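Local coordinates for conserved hypothetical secreted protein (Helicobacter pylori, PDB 4RNZ), which is a cell shape-determining M23B metallopeptidase that probably cleaves peptidoglycan peptides with a zinc-dependent active site, at residues A[1-6]-A[42-47]; A[10-15]-A[24-29]; A[65-70]-A[82-87]; A[151-156]-A[306-311]. All blocks are in the same frame, centred on the assembly; numbering follows the deposited sequence.

Interaction 1 of 4, residues A[1-6]-A[42-47]; sequences MERLVW and NVTYYT
W6 and L4 take the ring of Y45 between them, and this three-part fit is the main relief of an otherwise regular antiparallel strand pair. The benzo edge of the W6 indole points into one face of the phenol ring, with CE3 lying over the ring centre, an edge-to-face pair whose centroids are 4.9 Å apart and whose planes meet at 75°. Over the opposite face comes the CB of L4, a CH-pi contact 4.0 Å from the Y45 centroid. The CG of Y45 sits between the backbone N and the carbonyl carbon (chi1 67°), which brings it toward the partner strand. At the ring edge, CE1 of Y45 lies 3.5 Å from V5 C. The Y45 hydroxyl shares a water with V5 O. On the face carrying R3, V5, T44 and Y46, the methylene CG of R3 touches both T44 CG2, at 3.2 Å, and Y46 CE2, at 3.6 Å. At the chain start M1 bends at chi3 and folds its CE against the Y46 backbone. Backbone bonds hold the register: E2 with T47 and L4 with Y45 are hydrogen-bonded pairs, and W6 N reaches V43 O at 2.8 Å. Strand 2-5 is one of the two outermost strands of a five-stranded antiparallel sheet, strand 55-61 flanks 44-49 on its other side, and F14 of helix 11-17 packs against the W6 ring.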
loop_
_atom_site.group_PDB
_atom_site.type_symbol
_atom_site.label_atom_id
_atom_site.label_comp_id
_atom_site.label_asym_id
_atom_site.label_seq_id
_atom_site.Cartn_x
_atom_site.Cartn_y
_atom_site.Cartn_z
ATOM N N MET A 1 3.528 21.844 -15.106
ATOM C CA MET A 1 4.136 20.574 -15.571
ATOM C C MET A 1 3.071 19.741 -16.258
ATOM O O MET A 1 1.894 19.934 -16.021
ATOM C CB MET A 1 4.703 19.806 -14.379
ATOM C CG MET A 1 5.764 20.575 -13.610
ATOM S SD MET A 1 6.614 19.616 -12.330
ATOM C CE MET A 1 7.700 18.612 -13.316
ATOM N N GLU A 2 3.495 18.817 -17.110
ATOM C CA GLU A 2 2.590 17.869 -17.738
ATOM C C GLU A 2 2.373 16.697 -16.782
ATOM O O GLU A 2 3.346 16.158 -16.202
ATOM C CB GLU A 2 3.181 17.361 -19.049
ATOM C CG GLU A 2 2.146 17.010 -20.108
ATOM C CD GLU A 2 2.766 16.406 -21.356
ATOM O OE1 GLU A 2 2.014 15.822 -22.163
ATOM O OE2 GLU A 2 4.004 16.505 -21.523
ATOM N N ARG A 3 1.103 16.330 -16.612
ATOM C CA ARG A 3 0.696 15.201 -15.772
ATOM C C ARG A 3 0.466 13.991 -16.656
ATOM O O ARG A 3 -0.381 14.020 -17.542
ATOM C CB ARG A 3 -0.598 15.530 -15.016
ATOM C CG ARG A 3 -0.980 14.479 -13.991
ATOM C CD ARG A 3 -2.270 14.796 -13.240
ATOM N NE ARG A 3 -3.395 14.949 -14.163
ATOM C CZ ARG A 3 -4.288 15.937 -14.116
ATOM N NH1 ARG A 3 -4.242 16.851 -13.144
ATOM N NH2 ARG A 3 -5.262 15.990 -15.023
ATOM N N LEU A 4 1.204 12.924 -16.381
ATOM C CA LEU A 4 1.258 11.765 -17.228
ATOM C C LEU A 4 1.148 10.496 -16.406
ATOM O O LEU A 4 1.276 10.522 -15.180
ATOM C CB LEU A 4 2.580 11.756 -17.990
ATOM C CG LEU A 4 2.863 12.984 -18.851
ATOM C CD1 LEU A 4 4.290 12.923 -19.384
ATOM C CD2 LEU A 4 1.871 13.073 -19.994
ATOM N N VAL A 5 0.945 9.382 -17.098
ATOM C CA VAL A 5 0.793 8.097 -16.466
ATOM C C VAL A 5 1.928 7.204 -16.837
ATOM O O VAL A 5 2.220 7.034 -18.004
ATOM C CB VAL A 5 -0.488 7.401 -16.946
ATOM C CG1 VAL A 5 -0.723 6.139 -16.130
ATOM C CG2 VAL A 5 -1.662 8.353 -16.835
ATOM N N TRP A 6 2.576 6.619 -15.844
ATOM C CA TRP A 6 3.727 5.778 -16.124
ATOM C C TRP A 6 3.204 4.480 -16.711
ATOM O O TRP A 6 2.117 4.014 -16.376
ATOM C CB TRP A 6 4.527 5.543 -14.855
ATOM C CG TRP A 6 5.902 5.034 -15.019
ATOM C CD1 TRP A 6 6.291 3.733 -15.065
ATOM C CD2 TRP A 6 7.101 5.810 -15.053
ATOM N NE1 TRP A 6 7.651 3.645 -15.161
ATOM C CE2 TRP A 6 8.179 4.906 -15.148
ATOM C CE3 TRP A 6 7.373 7.186 -15.025
ATOM C CZ2 TRP A 6 9.509 5.331 -15.210
ATOM C CZ3 TRP A 6 8.706 7.606 -15.081
ATOM C CH2 TRP A 6 9.748 6.685 -15.177
ATOM N N ASN A 42 1.313 2.726 -14.078
ATOM C CA ASN A 42 0.121 3.492 -13.742
ATOM C C ASN A 42 0.214 4.583 -12.690
ATOM O O ASN A 42 -0.776 5.264 -12.466
ATOM C CB ASN A 42 -1.043 2.568 -13.376
ATOM C CG ASN A 42 -1.831 2.175 -14.581
ATOM O OD1 ASN A 42 -1.386 1.344 -15.376
ATOM N ND2 ASN A 42 -2.992 2.797 -14.754
ATOM N N VAL A 43 1.361 4.791 -12.052
ATOM C CA VAL A 43 1.487 5.985 -11.216
ATOM C C VAL A 43 1.461 7.239 -12.081
ATOM O O VAL A 43 1.949 7.234 -13.210
ATOM C CB VAL A 43 2.766 6.017 -10.369
ATOM C CG1 VAL A 43 2.797 4.804 -9.455
ATOM C CG2 VAL A 43 4.024 6.151 -11.230
ATOM N N THR A 44 0.896 8.303 -11.534
ATOM C CA THR A 44 0.874 9.575 -12.218
ATOM C C THR A 44 2.189 10.299 -11.895
ATOM O O THR A 44 2.589 10.377 -10.745
ATOM C CB THR A 44 -0.319 10.415 -11.760
ATOM O OG1 THR A 44 -1.492 9.851 -12.316
ATOM C CG2 THR A 44 -0.205 11.901 -12.224
ATOM N N TYR A 45 2.860 10.806 -12.919
ATOM C CA TYR A 45 4.107 11.515 -12.714
ATOM C C TYR A 45 4.039 12.832 -13.466
ATOM O O TYR A 45 3.097 13.070 -14.239
ATOM C CB TYR A 45 5.327 10.680 -13.143
ATOM C CG TYR A 45 5.452 10.403 -14.630
ATOM C CD1 TYR A 45 4.572 9.524 -15.286
ATOM C CD2 TYR A 45 6.482 10.983 -15.379
ATOM C CE1 TYR A 45 4.695 9.267 -16.653
ATOM C CE2 TYR A 45 6.609 10.732 -16.747
ATOM C CZ TYR A 45 5.717 9.881 -17.373
ATOM O OH TYR A 45 5.852 9.627 -18.709
ATOM N N TYR A 46 5.055 13.656 -13.258
ATOM C CA TYR A 46 5.047 15.020 -13.770
ATOM C C TYR A 46 6.365 15.335 -14.447
ATOM O O TYR A 46 7.439 14.991 -13.942
ATOM C CB TYR A 46 4.780 16.022 -12.649
ATOM C CG TYR A 46 3.498 15.741 -11.884
ATOM C CD1 TYR A 46 3.490 14.837 -10.825
ATOM C CD2 TYR A 46 2.283 16.346 -12.244
ATOM C CE1 TYR A 46 2.318 14.549 -10.140
ATOM C CE2 TYR A 46 1.110 16.076 -11.548
ATOM C CZ TYR A 46 1.139 15.171 -10.494
ATOM O OH TYR A 46 0.005 14.861 -9.780
ATOM N N THR A 47 6.270 16.005 -15.590
ATOM C CA THR A 47 7.441 16.432 -16.332
ATOM C C THR A 47 7.340 17.899 -16.779
ATOM O O THR A 47 6.243 18.472 -16.936
ATOM C CB THR A 47 7.689 15.559 -17.578
ATOM O OG1 THR A 47 6.617 15.716 -18.518
ATOM C CG2 THR A 47 7.856 14.099 -17.213
HETATM O O HOH W 1 6.603 17.719 -20.311
HETATM O O HOH W 2 4.162 8.069 -19.690
#

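Interaction 2 of 4, residues A[10-15]-A[24-29]; sequences TLLGFL and LYYNLS
L12 points its two methyls at two tyrosines of the facing segment, crossing each at about a right angle. CD1 lies 3.8 Å from Y25 CD2, while CD2 comes within 3.5 Å of Y26 OH, so the forked end of the leucine spans both aromatic side chains. Y25 receives L11 as well: that side chain slants across, bringing CD2 in at the ring edge, 3.8 Å from Y25 CD1. L15 meets the base of the same tyrosine, its CD1 3.9 Å from Y25 CB and also close to L24 CB. No polar bond links the two segments; the contact is van der Waals packing of leucine methyls. T10 caps the first helix, its OG1 accepting from G13 N at 2.9 Å. Beyond the pair, K33 of helix 30-36 makes a cation-pi contact with Y25, and L11 also touches S36 of that helix. Helices 11-17 and 23-26 thus pack together beside the five-stranded sheet, where L11 and L15 rest on I70 of strand 66-73, and L24 on Y77 and L79 of strand 76-83.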
loop_
_atom_site.group_PDB
_atom_site.type_symbol
_atom_site.label_atom_id
_atom_site.label_comp_id
_atom_site.label_asym_id
_atom_site.label_seq_id
_atom_site.Cartn_x
_atom_site.Cartn_y
_atom_site.Cartn_z
ATOM N N THR A 10 11.542 1.483 -16.930
ATOM C CA THR A 10 12.318 1.553 -15.705
ATOM C C THR A 10 12.879 2.983 -15.586
ATOM O O THR A 10 12.754 3.771 -16.510
ATOM C CB THR A 10 13.507 0.593 -15.751
ATOM O OG1 THR A 10 14.240 0.832 -16.969
ATOM C CG2 THR A 10 13.034 -0.855 -15.704
ATOM N N LEU A 11 13.495 3.310 -14.455
ATOM C CA LEU A 11 14.142 4.609 -14.330
ATOM C C LEU A 11 15.172 4.722 -15.468
ATOM O O LEU A 11 15.205 5.680 -16.210
ATOM C CB LEU A 11 14.778 4.763 -12.947
ATOM C CG LEU A 11 15.647 5.997 -12.748
ATOM C CD1 LEU A 11 14.862 7.285 -13.038
ATOM C CD2 LEU A 11 16.245 6.012 -11.356
ATOM N N LEU A 12 15.967 3.681 -15.645
ATOM C CA LEU A 12 17.032 3.697 -16.643
ATOM C C LEU A 12 16.471 3.889 -18.054
ATOM O O LEU A 12 16.960 4.719 -18.845
ATOM C CB LEU A 12 17.817 2.397 -16.508
ATOM C CG LEU A 12 19.222 2.211 -17.021
ATOM C CD1 LEU A 12 20.137 3.363 -16.633
ATOM C CD2 LEU A 12 19.711 0.875 -16.455
ATOM N N GLY A 13 15.415 3.150 -18.362
ATOM C CA GLY A 13 14.735 3.318 -19.624
ATOM C C GLY A 13 14.215 4.727 -19.779
ATOM O O GLY A 13 14.261 5.269 -20.862
ATOM N N PHE A 14 13.722 5.340 -18.693
ATOM C CA PHE A 14 13.248 6.717 -18.777
ATOM C C PHE A 14 14.418 7.678 -19.064
ATOM O O PHE A 14 14.291 8.632 -19.846
ATOM C CB PHE A 14 12.504 7.090 -17.480
ATOM C CG PHE A 14 11.958 8.481 -17.463
ATOM C CD1 PHE A 14 10.733 8.772 -18.056
ATOM C CD2 PHE A 14 12.653 9.502 -16.836
ATOM C CE1 PHE A 14 10.236 10.061 -18.030
ATOM C CE2 PHE A 14 12.155 10.792 -16.809
ATOM C CZ PHE A 14 10.956 11.079 -17.409
ATOM N N LEU A 15 15.551 7.437 -18.418
ATOM C CA LEU A 15 16.721 8.288 -18.632
ATOM C C LEU A 15 17.168 8.213 -20.090
ATOM O O LEU A 15 17.361 9.242 -20.750
ATOM C CB LEU A 15 17.859 7.877 -17.723
ATOM C CG LEU A 15 17.640 8.024 -16.225
ATOM C CD1 LEU A 15 18.952 7.772 -15.513
ATOM C CD2 LEU A 15 17.117 9.418 -15.895
ATOM N N LEU A 24 23.605 8.852 -14.104
ATOM C CA LEU A 24 22.704 9.372 -13.085
ATOM C C LEU A 24 22.063 8.220 -12.293
ATOM O O LEU A 24 21.901 8.302 -11.085
ATOM C CB LEU A 24 21.652 10.286 -13.728
ATOM C CG LEU A 24 20.861 11.187 -12.785
ATOM C CD1 LEU A 24 21.783 12.065 -11.955
ATOM C CD2 LEU A 24 19.875 12.045 -13.576
ATOM N N TYR A 25 21.721 7.136 -12.971
ATOM C CA TYR A 25 21.323 5.896 -12.292
ATOM C C TYR A 25 22.511 5.052 -11.781
ATOM O O TYR A 25 22.544 4.661 -10.618
ATOM C CB TYR A 25 20.437 5.026 -13.202
ATOM C CG TYR A 25 20.137 3.684 -12.589
ATOM C CD1 TYR A 25 19.182 3.552 -11.593
ATOM C CD2 TYR A 25 20.849 2.550 -12.969
ATOM C CE1 TYR A 25 18.923 2.330 -11.009
ATOM C CE2 TYR A 25 20.601 1.322 -12.380
ATOM C CZ TYR A 25 19.626 1.219 -11.406
ATOM O OH TYR A 25 19.373 -0.000 -10.845
ATOM N N TYR A 26 23.477 4.760 -12.646
ATOM C CA TYR A 26 24.549 3.820 -12.291
ATOM C C TYR A 26 25.327 4.272 -11.078
ATOM O O TYR A 26 25.714 3.440 -10.252
ATOM C CB TYR A 26 25.479 3.565 -13.481
ATOM C CG TYR A 26 24.816 2.842 -14.630
ATOM C CD1 TYR A 26 24.253 1.592 -14.451
ATOM C CD2 TYR A 26 24.758 3.406 -15.903
ATOM C CE1 TYR A 26 23.643 0.916 -15.499
ATOM C CE2 TYR A 26 24.154 2.732 -16.959
ATOM C CZ TYR A 26 23.597 1.495 -16.749
ATOM O OH TYR A 26 22.992 0.821 -17.785
ATOM N N ASN A 27 25.525 5.591 -10.943
ATOM C CA ASN A 27 26.194 6.155 -9.770
ATOM C C ASN A 27 25.430 6.079 -8.470
ATOM O O ASN A 27 25.997 6.353 -7.429
ATOM C CB ASN A 27 26.569 7.630 -9.994
ATOM C CG ASN A 27 27.789 7.794 -10.868
ATOM O OD1 ASN A 27 27.912 8.776 -11.606
ATOM N ND2 ASN A 27 28.710 6.840 -10.783
ATOM N N LEU A 28 24.147 5.741 -8.502
ATOM C CA LEU A 28 23.393 5.660 -7.253
ATOM C C LEU A 28 23.945 4.566 -6.374
ATOM O O LEU A 28 24.398 3.533 -6.875
ATOM C CB LEU A 28 21.919 5.369 -7.539
ATOM C CG LEU A 28 21.172 6.479 -8.272
ATOM C CD1 LEU A 28 19.758 6.062 -8.687
ATOM C CD2 LEU A 28 21.134 7.747 -7.430
ATOM N N SER A 29 23.857 4.779 -5.062
ATOM C CA SER A 29 24.175 3.756 -4.088
ATOM C C SER A 29 23.230 2.591 -4.317
ATOM O O SER A 29 22.208 2.746 -4.981
ATOM C CB SER A 29 23.981 4.299 -2.682
ATOM O OG SER A 29 22.621 4.610 -2.452
#

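Interaction 3 of 4, residues A[65-70]-A[82-87]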
loop_
_atom_site.group_PDB
_atom_site.type_symbol
_atom_site.label_atom_id
_atom_site.label_comp_id
_atom_site.label_asym_id
_atom_site.label_seq_id
_atom_site.Cartn_x
_atom_site.Cartn_y
_atom_site.Cartn_z
ATOM N N ASP A 65 4.584 8.883 -0.125
ATOM C CA ASP A 65 5.175 10.127 0.341
ATOM C C ASP A 65 6.606 10.398 -0.076
ATOM O O ASP A 65 7.200 11.346 0.420
ATOM C CB ASP A 65 5.005 10.270 1.840
ATOM C CG ASP A 65 5.613 9.149 2.585
ATOM O OD1 ASP A 65 6.711 8.730 2.192
ATOM O OD2 ASP A 65 4.975 8.685 3.552
ATOM N N LEU A 66 7.132 9.617 -1.015
ATOM C CA LEU A 66 8.476 9.848 -1.547
ATOM C C LEU A 66 8.471 9.803 -3.070
ATOM O O LEU A 66 7.780 8.970 -3.698
ATOM C CB LEU A 66 9.448 8.787 -1.024
ATOM C CG LEU A 66 10.930 9.087 -1.216
ATOM C CD1 LEU A 66 11.390 10.196 -0.280
ATOM C CD2 LEU A 66 11.748 7.816 -0.972
ATOM N N GLN A 67 9.256 10.694 -3.670
ATOM C CA GLN A 67 9.343 10.774 -5.124
ATOM C C GLN A 67 10.757 11.041 -5.601
ATOM O O GLN A 67 11.571 11.621 -4.908
ATOM C CB GLN A 67 8.407 11.865 -5.697
ATOM C CG GLN A 67 8.745 13.303 -5.331
ATOM C CD GLN A 67 7.612 14.298 -5.636
ATOM O OE1 GLN A 67 6.886 14.166 -6.617
ATOM N NE2 GLN A 67 7.473 15.300 -4.789
ATOM N N ILE A 68 11.029 10.615 -6.824
ATOM C CA ILE A 68 12.275 10.949 -7.473
ATOM C C ILE A 68 12.101 12.322 -8.096
ATOM O O ILE A 68 11.148 12.540 -8.837
ATOM C CB ILE A 68 12.568 9.961 -8.607
ATOM C CG1 ILE A 68 12.956 8.610 -8.017
ATOM C CG2 ILE A 68 13.664 10.481 -9.542
ATOM C CD1 ILE A 68 12.987 7.508 -9.059
ATOM N N HIS A 69 13.034 13.220 -7.810
ATOM C CA HIS A 69 13.120 14.497 -8.505
ATOM C C HIS A 69 14.367 14.525 -9.387
ATOM O O HIS A 69 15.495 14.505 -8.876
ATOM C CB HIS A 69 13.186 15.627 -7.477
ATOM C CG HIS A 69 13.210 17.004 -8.076
ATOM N ND1 HIS A 69 13.770 18.094 -7.425
ATOM C CD2 HIS A 69 12.753 17.468 -9.264
ATOM C CE1 HIS A 69 13.668 19.162 -8.199
ATOM N NE2 HIS A 69 13.032 18.816 -9.306
ATOM N N ILE A 70 14.157 14.568 -10.700
ATOM C CA ILE A 70 15.235 14.726 -11.668
ATOM C C ILE A 70 15.186 16.141 -12.184
ATOM O O ILE A 70 14.114 16.631 -12.573
ATOM C CB ILE A 70 15.085 13.784 -12.875
ATOM C CG1 ILE A 70 15.345 12.337 -12.435
ATOM C CG2 ILE A 70 16.032 14.177 -14.004
ATOM C CD1 ILE A 70 14.763 11.302 -13.363
ATOM N N ILE A 82 12.833 12.947 -2.783
ATOM C CA ILE A 82 12.258 14.015 -1.975
ATOM C C ILE A 82 10.843 13.699 -1.511
ATOM O O ILE A 82 10.183 12.858 -2.116
ATOM C CB ILE A 82 12.259 15.350 -2.756
ATOM C CG1 ILE A 82 11.350 15.274 -3.969
ATOM C CG2 ILE A 82 13.676 15.714 -3.178
ATOM C CD1 ILE A 82 11.112 16.622 -4.633
ATOM N N PRO A 83 10.357 14.400 -0.466
ATOM C CA PRO A 83 8.956 14.237 -0.037
ATOM C C PRO A 83 7.947 14.661 -1.102
ATOM O O PRO A 83 8.258 15.502 -1.954
ATOM C CB PRO A 83 8.841 15.171 1.173
ATOM C CG PRO A 83 10.230 15.370 1.651
ATOM C CD PRO A 83 11.107 15.284 0.444
ATOM N N ILE A 84 6.774 14.039 -1.063
ATOM C CA ILE A 84 5.611 14.420 -1.843
ATOM C C ILE A 84 4.742 15.297 -0.962
ATOM O O ILE A 84 4.381 14.914 0.163
ATOM C CB ILE A 84 4.772 13.214 -2.296
ATOM C CG1 ILE A 84 5.581 12.270 -3.200
ATOM C CG2 ILE A 84 3.559 13.676 -3.076
ATOM C CD1 ILE A 84 4.846 10.977 -3.540
ATOM N N ILE A 85 4.407 16.474 -1.477
ATOM C CA ILE A 85 3.508 17.382 -0.785
ATOM C C ILE A 85 2.092 17.060 -1.240
ATOM O O ILE A 85 1.793 17.002 -2.431
ATOM C CB ILE A 85 3.829 18.877 -1.046
ATOM C CG1 ILE A 85 5.251 19.217 -0.602
ATOM C CG2 ILE A 85 2.869 19.771 -0.264
ATOM C CD1 ILE A 85 5.751 20.553 -1.135
ATOM N N PHE A 86 1.209 16.830 -0.275
ATOM C CA PHE A 86 -0.152 16.456 -0.609
ATOM C C PHE A 86 -1.162 16.966 0.392
ATOM O O PHE A 86 -0.818 17.278 1.539
ATOM C CB PHE A 86 -0.271 14.924 -0.732
ATOM C CG PHE A 86 0.043 14.187 0.540
ATOM C CD1 PHE A 86 -0.936 14.002 1.515
ATOM C CD2 PHE A 86 1.312 13.666 0.767
ATOM C CE1 PHE A 86 -0.644 13.335 2.685
ATOM C CE2 PHE A 86 1.610 12.990 1.942
ATOM C CZ PHE A 86 0.632 12.819 2.902
ATOM N N THR A 87 -2.408 17.025 -0.070
ATOM C CA THR A 87 -3.547 17.379 0.767
ATOM C C THR A 87 -4.393 16.118 1.008
ATOM O O THR A 87 -4.520 15.264 0.126
ATOM C CB THR A 87 -4.379 18.501 0.100
ATOM O OG1 THR A 87 -3.558 19.670 0.006
ATOM C CG2 THR A 87 -5.577 18.857 0.934
HETATM O O HOH W 3 5.401 17.147 -3.982
#
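The open end of the beta hairpin formed by strands 66-73 and 76-83 is where Q67 and I82 face each other as an antiparallel hydrogen-bonded pair. Q67 N donates to I82 O and I82 N to Q67 O, both at 2.8 Å. One step outward L66 and P83 form a non-hydrogen-bonded pair whose side chains diverge, and beyond it I84 N reaches D65 O at 3.1 Å from above the carbonyl plane. The side chain of Q67 reinforces this end. Its CG lies between the backbone N and the carbonyl carbon (chi1 66°), touching I82 CG1 at 3.5 Å, and the extended chain then carries the amide to P83. There NE2 donates to P83 O at 2.9 Å, with the donor tilted 33° from the carbonyl plane, and also to a water that accepts from I85 N. The other amide atom, OE1, is bound by R146, which gives the group a second anchor. Van der Waals contacts fill in around it, I84 laying CG1 against Q67 CD and CD1 against L66 O, while the apolar I82 CD1 rests on H69 CB, 3.7 Å away. H69 NE2 is hydrogen-bonded to Q57, and D65 makes a salt bridge to R208. The arrangement is that of an antiparallel beta hairpin at one side of the five-stranded sheet, its open end reinforced by a side-chain-to-backbone bond alongside the backbone ones.

Interaction 4 of 4, residues A[151-156]-A[306-311]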
loop_
_atom_site.group_PDB
_atom_site.type_symbol
_atom_site.label_atom_id
_atom_site.label_comp_id
_atom_site.label_asym_id
_atom_site.label_seq_id
_atom_site.Cartn_x
_atom_site.Cartn_y
_atom_site.Cartn_z
ATOM N N PHE A 151 -4.377 10.659 -5.731
ATOM C CA PHE A 151 -3.370 9.714 -6.188
ATOM C C PHE A 151 -3.220 8.599 -5.168
ATOM O O PHE A 151 -3.623 8.742 -4.015
ATOM C CB PHE A 151 -2.019 10.418 -6.403
ATOM C CG PHE A 151 -1.354 10.842 -5.132
ATOM C CD1 PHE A 151 -1.682 12.046 -4.539
ATOM C CD2 PHE A 151 -0.403 10.048 -4.530
ATOM C CE1 PHE A 151 -1.091 12.421 -3.355
ATOM C CE2 PHE A 151 0.206 10.430 -3.359
ATOM C CZ PHE A 151 -0.134 11.618 -2.773
ATOM N N GLY A 152 -2.608 7.500 -5.594
ATOM C CA GLY A 152 -2.381 6.365 -4.715
ATOM C C GLY A 152 -3.723 5.722 -4.398
ATOM O O GLY A 152 -4.624 5.717 -5.221
ATOM N N GLN A 153 -3.884 5.238 -3.184
ATOM C CA GLN A 153 -5.113 4.552 -2.818
ATOM C C GLN A 153 -5.683 5.263 -1.621
ATOM O O GLN A 153 -4.975 5.966 -0.912
ATOM C CB GLN A 153 -4.840 3.069 -2.487
ATOM C CG GLN A 153 -4.576 2.175 -3.717
ATOM C CD GLN A 153 -4.895 0.693 -3.480
ATOM O OE1 GLN A 153 -5.809 0.337 -2.743
ATOM N NE2 GLN A 153 -4.143 -0.171 -4.129
ATOM N N PRO A 154 -6.968 5.039 -1.355
ATOM C CA PRO A 154 -7.531 5.587 -0.133
ATOM C C PRO A 154 -7.061 4.827 1.092
ATOM O O PRO A 154 -6.427 3.755 0.989
ATOM C CB PRO A 154 -9.044 5.426 -0.353
ATOM C CG PRO A 154 -9.169 4.271 -1.277
ATOM C CD PRO A 154 -7.980 4.372 -2.202
ATOM N N THR A 155 -7.367 5.385 2.250
ATOM C CA THR A 155 -7.083 4.764 3.503
ATOM C C THR A 155 -8.384 4.712 4.309
ATOM O O THR A 155 -9.015 5.770 4.553
ATOM C CB THR A 155 -5.992 5.549 4.260
ATOM O OG1 THR A 155 -4.802 5.569 3.470
ATOM C CG2 THR A 155 -5.666 4.913 5.583
ATOM N N ILE A 156 -8.789 3.501 4.712
ATOM C CA ILE A 156 -9.951 3.342 5.584
ATOM C C ILE A 156 -9.572 3.603 7.019
ATOM O O ILE A 156 -8.705 2.925 7.558
ATOM C CB ILE A 156 -10.539 1.922 5.471
ATOM C CG1 ILE A 156 -11.150 1.743 4.081
ATOM C CG2 ILE A 156 -11.554 1.673 6.584
ATOM C CD1 ILE A 156 -11.536 0.309 3.768
ATOM N N LYS A 306 0.874 -3.013 1.448
ATOM C CA LYS A 306 -0.548 -3.135 1.753
ATOM C C LYS A 306 -1.291 -2.009 1.039
ATOM O O LYS A 306 -1.053 -0.854 1.342
ATOM C CB LYS A 306 -0.803 -3.019 3.251
ATOM C CG LYS A 306 -2.283 -3.123 3.623
ATOM C CD LYS A 306 -2.526 -3.043 5.127
ATOM C CE LYS A 306 -4.019 -2.939 5.456
ATOM N NZ LYS A 306 -4.329 -3.097 6.914
ATOM N N ASN A 307 -2.191 -2.351 0.125
ATOM C CA ASN A 307 -2.990 -1.344 -0.595
ATOM C C ASN A 307 -2.078 -0.345 -1.319
ATOM O O ASN A 307 -2.325 0.862 -1.332
ATOM C CB ASN A 307 -3.964 -0.642 0.355
ATOM C CG ASN A 307 -5.141 -1.527 0.719
ATOM O OD1 ASN A 307 -5.607 -2.273 -0.109
ATOM N ND2 ASN A 307 -5.617 -1.435 1.950
ATOM N N SER A 308 -0.996 -0.893 -1.866
ATOM C CA SER A 308 0.002 -0.179 -2.658
ATOM C C SER A 308 1.083 0.525 -1.835
ATOM O O SER A 308 2.087 0.966 -2.393
ATOM C CB SER A 308 -0.682 0.791 -3.654
ATOM O OG SER A 308 -0.892 2.051 -3.007
ATOM N N ARG A 309 0.917 0.618 -0.519
ATOM C CA ARG A 309 1.847 1.334 0.325
ATOM C C ARG A 309 2.810 0.378 1.047
ATOM O O ARG A 309 2.387 -0.609 1.610
ATOM C CB ARG A 309 1.087 2.149 1.348
ATOM C CG ARG A 309 0.246 3.260 0.707
ATOM C CD ARG A 309 -0.550 4.012 1.753
ATOM N NE ARG A 309 -1.666 3.218 2.251
ATOM C CZ ARG A 309 -2.921 3.261 1.787
ATOM N NH1 ARG A 309 -3.287 4.068 0.789
ATOM N NH2 ARG A 309 -3.841 2.484 2.349
ATOM N N PRO A 310 4.112 0.674 1.013
ATOM C CA PRO A 310 5.070 -0.174 1.725
ATOM C C PRO A 310 4.776 -0.172 3.213
ATOM O O PRO A 310 4.415 0.859 3.781
ATOM C CB PRO A 310 6.441 0.489 1.440
ATOM C CG PRO A 310 6.169 1.803 0.789
ATOM C CD PRO A 310 4.731 1.850 0.377
ATOM N N ILE A 311 4.928 -1.336 3.833
ATOM C CA ILE A 311 4.654 -1.528 5.235
ATOM C C ILE A 311 5.762 -2.440 5.791
ATOM O O ILE A 311 6.321 -3.275 5.058
ATOM C CB ILE A 311 3.218 -2.097 5.421
ATOM C CG1 ILE A 311 2.811 -2.092 6.900
ATOM C CG2 ILE A 311 3.100 -3.494 4.824
ATOM C CD1 ILE A 311 1.322 -2.304 7.165
HETATM O O HOH W 4 -1.675 5.403 -1.216
HETATM O O HOH W 5 -4.643 -3.129 -3.203
#
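R309 and P154 O provide the hydrogen bonds of this contact: the guanidinium grips the carbonyl oxygen end-on, NH1 and NH2 each donating at 3.2 Å. The oxygen lies close to the guanidinium plane, whereas both nitrogens approach from one face of the carbonyl, NH1 standing 65° out of its plane. R309 bends at chi3 (-73°), turning NE out of the line of the chain. P154 O also accepts from Q117 of helix 112-121. Water forms a second kind of link, one molecule accepting from Q153 N at 3.0 Å and from R309 NH1 at 2.9 Å. Van der Waals contacts make up the rest. One atom lies over each face of the guanidinium: N307 O over the centre of one, T155 OG1 over the opposite one, offset toward the rim and 3.4 Å from R309 CZ. The extended Q153 side chain crosses that of N307 at about a right angle, its CD 3.4 Å from N307 O and its NE2 3.6 Å from S308 CB, while OE1 is hydrogen-bonded to Q117. N307 and S308 are the central residues of a type I' turn from K306 to R309. That turn joins strands 299-306 and 309-311 of the M23 peptidase region and abuts strand 153-163, which pairs with strand 136-146 and lies against helix 112-121.

How the interactions relate
Interactions 1, 2 and 3 build one N-terminal unit. Interactions 1 and 3 lie on the same five-stranded sheet, their centres 13 Å apart, and the helices of interaction 2 pack on it, with W6 CH2 3.6 Å from F14 CB and L15 CD2 3.9 Å from I70 CD1. Interaction 3 touches interaction 4 directly, F86 CB lying 3.7 Å from F151 CE1. Interaction 4 in turn joins the second-domain and peptidase regions. The zinc, bound by E34, H219, D223 and H301, lies about 12 Å from the side chains of Y25 and L66; interactions 2 and 3 thus come near the site without supplying a zinc ligand, while 1 and 4 lie away from it.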